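Local coordinates for fructooligosaccharide ABC transporter substrate-binding protein FusA (Streptococcus pneumoniae, PDB 5G5Y) that binds short- and long-chain fructooligosaccharides, preferring tetrasaccharides and larger, and delivers them to the FusBC-MsmK ABC transporter for import, at residues L210-D223 with L475-D487. Residues are numbered along the deposited sequence; the frame is centred on the assembly and turned at random.
Sequences LVVGNDGKVDFTAD and LSDYLAIKQKYYD. With CA (calcium ion), chain D.
The carboxamide of Gln483 lies alongside the backbone of Gly216-Val218 and bonds it twice. Its OE1 accepts from Val218 N at 2.8 Å, nearly straight at 171°, while its NE2 donates a hydrogen bond to Gly216 O at 3.0 Å, in the carbonyl plane. Glutamine suits this place because one flat group offers both an acceptor and a donor, and its bend at chi2 (70°) turns the amide toward the backbone entering strand 218-220. The second N-H of NE2 goes to Asp487 OD1, one helical turn on, so the rotation of the amide is fixed; a water also joins Gly216 O to Asp487 OD1. Gly216 closes the type I turn of a two-stranded antiparallel beta hairpin with phi at 88°, where a side chain would press on the preceding carbonyl O; strands 210-212 and 218-220 lay alternate side chains on helix 475-492. Val218 runs alongside Gln483 and Tyr486 in the opposite sense, and its beta branch serves two neighbours: CG2 packs 3.8 Å from Leu479 CD2, CG1 against Tyr486 CB. Beside it, Val212 CG1 meets Tyr486 CZ at 3.5 Å, approaching the ring obliquely. At the other end Leu475 CD1 sits over the centre of one face of the Phe220 ring, a CH-pi contact 3.6 Å from the centroid; Met442 and Ile446 of helix 429-455 and Leu470 of helix 459-472 also touch the Phe220 side chain. Phe220 thus faces the helices with its side chain, while its carbonyl O binds calcium at 2.4 Å together with Asp219 OD1, Asp223 OD1, Asn224 and three waters.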
# COMPACT_ATOMS: atom_id res chain seq x y z
N LEU A 210 -8.75 11.50 -3.78
CA LEU A 210 -8.05 12.28 -4.78
C LEU A 210 -7.65 11.43 -5.98
O LEU A 210 -6.90 10.46 -5.83
CB LEU A 210 -6.81 12.91 -4.16
CG LEU A 210 -6.21 14.08 -4.90
CD1 LEU A 210 -7.03 15.34 -4.67
CD2 LEU A 210 -4.78 14.30 -4.40
N VAL A 211 -8.17 11.81 -7.15
CA VAL A 211 -7.74 11.22 -8.44
C VAL A 211 -7.12 12.29 -9.33
O VAL A 211 -7.17 13.48 -9.00
CB VAL A 211 -8.91 10.48 -9.15
CG1 VAL A 211 -9.38 9.32 -8.29
CG2 VAL A 211 -10.06 11.42 -9.47
N VAL A 212 -6.55 11.87 -10.46
CA VAL A 212 -5.95 12.80 -11.43
C VAL A 212 -6.64 12.56 -12.74
O VAL A 212 -6.56 11.48 -13.27
CB VAL A 212 -4.44 12.59 -11.64
CG1 VAL A 212 -3.87 13.64 -12.60
CG2 VAL A 212 -3.70 12.64 -10.32
N GLY A 213 -7.34 13.58 -13.24
CA GLY A 213 -8.08 13.50 -14.49
C GLY A 213 -7.17 13.52 -15.69
O GLY A 213 -6.02 13.98 -15.62
N ASN A 214 -7.66 12.98 -16.81
CA ASN A 214 -6.84 12.96 -18.02
C ASN A 214 -6.57 14.38 -18.63
O ASN A 214 -5.77 14.53 -19.58
CB ASN A 214 -7.44 11.99 -19.05
CG ASN A 214 -7.29 10.55 -18.62
OD1 ASN A 214 -6.44 10.24 -17.78
ND2 ASN A 214 -8.11 9.68 -19.16
N ASP A 215 -7.21 15.40 -18.08
CA ASP A 215 -6.80 16.80 -18.32
C ASP A 215 -5.61 17.30 -17.49
O ASP A 215 -5.16 18.43 -17.66
CB ASP A 215 -8.00 17.71 -18.15
CG ASP A 215 -8.60 17.68 -16.75
OD1 ASP A 215 -8.17 16.88 -15.87
OD2 ASP A 215 -9.54 18.48 -16.54
N GLY A 216 -5.09 16.47 -16.60
CA GLY A 216 -3.93 16.86 -15.78
C GLY A 216 -4.34 17.57 -14.50
O GLY A 216 -3.50 18.12 -13.83
N LYS A 217 -5.64 17.60 -14.20
CA LYS A 217 -6.16 18.28 -13.03
C LYS A 217 -6.50 17.31 -11.93
O LYS A 217 -7.20 16.32 -12.14
CB LYS A 217 -7.37 19.15 -13.38
CG LYS A 217 -7.02 20.25 -14.40
CD LYS A 217 -5.71 20.99 -14.08
CE LYS A 217 -5.62 22.32 -14.84
NZ LYS A 217 -4.24 22.86 -14.83
N VAL A 218 -6.03 17.63 -10.74
CA VAL A 218 -6.29 16.79 -9.58
C VAL A 218 -7.78 17.00 -9.26
O VAL A 218 -8.30 18.10 -9.42
CB VAL A 218 -5.38 17.13 -8.37
CG1 VAL A 218 -3.90 17.01 -8.73
CG2 VAL A 218 -5.64 18.52 -7.82
N ASP A 219 -8.47 15.95 -8.87
CA ASP A 219 -9.91 16.02 -8.54
C ASP A 219 -10.19 15.43 -7.16
O ASP A 219 -9.83 14.28 -6.87
CB ASP A 219 -10.69 15.29 -9.64
CG ASP A 219 -12.23 15.36 -9.47
OD1 ASP A 219 -12.74 16.28 -8.82
OD2 ASP A 219 -12.92 14.49 -10.03
N PHE A 220 -10.80 16.24 -6.29
CA PHE A 220 -11.25 15.75 -4.98
C PHE A 220 -12.53 14.98 -5.19
O PHE A 220 -13.49 15.50 -5.75
CB PHE A 220 -11.46 16.90 -4.00
CG PHE A 220 -11.71 16.47 -2.60
CD1 PHE A 220 -10.67 16.01 -1.83
CD2 PHE A 220 -12.99 16.57 -2.05
CE1 PHE A 220 -10.89 15.64 -0.51
CE2 PHE A 220 -13.21 16.18 -0.73
CZ PHE A 220 -12.15 15.73 0.02
N THR A 221 -12.55 13.70 -4.84
CA THR A 221 -13.65 12.85 -5.24
C THR A 221 -14.90 13.04 -4.37
O THR A 221 -16.01 12.78 -4.82
CB THR A 221 -13.24 11.38 -5.19
OG1 THR A 221 -12.74 11.11 -3.89
CG2 THR A 221 -12.18 11.08 -6.24
N ALA A 222 -14.72 13.49 -3.14
CA ALA A 222 -15.82 13.50 -2.21
C ALA A 222 -16.70 14.77 -2.21
O ALA A 222 -17.56 14.89 -1.35
CB ALA A 222 -15.30 13.18 -0.83
N ASP A 223 -16.53 15.67 -3.18
CA ASP A 223 -17.52 16.74 -3.44
C ASP A 223 -18.13 16.67 -4.86
O ASP A 223 -18.71 17.63 -5.31
CB ASP A 223 -16.89 18.11 -3.20
CG ASP A 223 -15.82 18.47 -4.25
OD1 ASP A 223 -15.42 17.55 -5.03
OD2 ASP A 223 -15.42 19.66 -4.26
N LEU A 475 -10.63 23.09 1.70
CA LEU A 475 -10.56 22.24 0.51
C LEU A 475 -9.90 22.93 -0.69
O LEU A 475 -9.05 22.32 -1.35
CB LEU A 475 -11.94 21.71 0.12
CG LEU A 475 -11.98 20.75 -1.08
CD1 LEU A 475 -11.14 19.53 -0.76
CD2 LEU A 475 -13.41 20.40 -1.42
N SER A 476 -10.26 24.18 -1.00
CA SER A 476 -9.64 24.82 -2.15
C SER A 476 -8.14 24.97 -1.99
O SER A 476 -7.41 24.80 -2.95
CB SER A 476 -10.29 26.16 -2.51
OG SER A 476 -10.13 27.09 -1.47
N ASP A 477 -7.66 25.26 -0.78
CA ASP A 477 -6.22 25.38 -0.55
C ASP A 477 -5.52 24.04 -0.68
O ASP A 477 -4.43 23.95 -1.25
CB ASP A 477 -5.93 25.97 0.83
CG ASP A 477 -6.31 27.44 0.93
OD1 ASP A 477 -6.48 28.14 -0.08
OD2 ASP A 477 -6.45 27.92 2.06
N TYR A 478 -6.14 23.02 -0.11
CA TYR A 478 -5.69 21.62 -0.20
C TYR A 478 -5.42 21.22 -1.66
O TYR A 478 -4.33 20.75 -2.02
CB TYR A 478 -6.78 20.71 0.41
CG TYR A 478 -6.41 19.25 0.51
CD1 TYR A 478 -5.63 18.82 1.56
CD2 TYR A 478 -6.84 18.31 -0.41
CE1 TYR A 478 -5.26 17.51 1.71
CE2 TYR A 478 -6.49 16.96 -0.27
CZ TYR A 478 -5.70 16.59 0.81
OH TYR A 478 -5.30 15.30 1.06
N LEU A 479 -6.42 21.48 -2.51
CA LEU A 479 -6.32 21.16 -3.93
C LEU A 479 -5.29 21.95 -4.68
O LEU A 479 -4.61 21.39 -5.54
CB LEU A 479 -7.67 21.29 -4.64
CG LEU A 479 -8.64 20.16 -4.30
CD1 LEU A 479 -10.02 20.51 -4.83
CD2 LEU A 479 -8.15 18.85 -4.92
N ALA A 480 -5.15 23.24 -4.33
CA ALA A 480 -4.12 24.05 -4.97
C ALA A 480 -2.74 23.53 -4.61
O ALA A 480 -1.87 23.50 -5.46
CB ALA A 480 -4.24 25.54 -4.59
N ILE A 481 -2.53 23.13 -3.36
CA ILE A 481 -1.26 22.54 -2.97
C ILE A 481 -0.98 21.23 -3.74
O ILE A 481 0.12 21.05 -4.29
CB ILE A 481 -1.16 22.29 -1.46
CG1 ILE A 481 -1.10 23.65 -0.73
CG2 ILE A 481 0.07 21.43 -1.16
CD1 ILE A 481 -1.52 23.56 0.71
N LYS A 482 -1.97 20.36 -3.79
CA LYS A 482 -1.83 19.08 -4.48
C LYS A 482 -1.54 19.30 -5.96
O LYS A 482 -0.67 18.62 -6.56
CB LYS A 482 -3.07 18.21 -4.25
CG LYS A 482 -3.25 17.70 -2.81
CD LYS A 482 -2.32 16.54 -2.49
CE LYS A 482 -2.45 16.06 -1.04
NZ LYS A 482 -1.64 14.83 -0.83
N GLN A 483 -2.25 20.25 -6.57
CA GLN A 483 -2.04 20.55 -7.98
C GLN A 483 -0.65 21.13 -8.21
O GLN A 483 -0.03 20.82 -9.20
CB GLN A 483 -3.11 21.54 -8.50
CG GLN A 483 -3.11 21.74 -9.98
CD GLN A 483 -3.58 20.52 -10.73
OE1 GLN A 483 -4.71 20.09 -10.56
NE2 GLN A 483 -2.74 19.99 -11.62
N LYS A 484 -0.18 21.99 -7.31
CA LYS A 484 1.15 22.53 -7.43
C LYS A 484 2.23 21.44 -7.50
O LYS A 484 3.08 21.43 -8.38
CB LYS A 484 1.42 23.51 -6.28
CG LYS A 484 2.81 24.15 -6.25
CD LYS A 484 2.96 25.08 -5.04
CE LYS A 484 3.19 24.30 -3.76
NZ LYS A 484 3.50 25.17 -2.59
N TYR A 485 2.19 20.52 -6.56
CA TYR A 485 3.16 19.43 -6.57
C TYR A 485 3.00 18.48 -7.76
O TYR A 485 4.00 17.98 -8.28
CB TYR A 485 3.15 18.68 -5.25
CG TYR A 485 3.81 19.48 -4.15
CD1 TYR A 485 5.19 19.51 -4.04
CD2 TYR A 485 3.05 20.24 -3.26
CE1 TYR A 485 5.81 20.26 -3.07
CE2 TYR A 485 3.66 20.98 -2.27
CZ TYR A 485 5.05 21.01 -2.19
OH TYR A 485 5.69 21.76 -1.22
N TYR A 486 1.77 18.26 -8.21
CA TYR A 486 1.51 17.44 -9.40
C TYR A 486 2.17 18.05 -10.63
O TYR A 486 2.90 17.36 -11.38
CB TYR A 486 0.02 17.22 -9.63
CG TYR A 486 -0.21 16.32 -10.80
CD1 TYR A 486 -0.05 14.96 -10.67
CD2 TYR A 486 -0.50 16.81 -12.08
CE1 TYR A 486 -0.21 14.10 -11.74
CE2 TYR A 486 -0.67 15.93 -13.18
CZ TYR A 486 -0.50 14.57 -12.98
OH TYR A 486 -0.62 13.59 -13.98
N ASP A 487 1.96 19.36 -10.81
CA ASP A 487 2.55 20.06 -11.94
C ASP A 487 4.07 20.03 -11.85
O ASP A 487 4.72 19.77 -12.85
CB ASP A 487 2.04 21.51 -12.05
CG ASP A 487 0.52 21.60 -12.30
OD1 ASP A 487 -0.13 20.60 -12.71
OD2 ASP A 487 -0.05 22.68 -12.10
CA CA D . -14.29 17.21 -7.20
O HOH W 1 -1.20 19.28 -14.86
O HOH W 2 -2.27 23.34 -13.13
O HOH W 3 -12.24 18.75 -6.86
O HOH W 4 -14.52 18.07 -9.35
O HOH W 5 -15.40 19.35 -7.80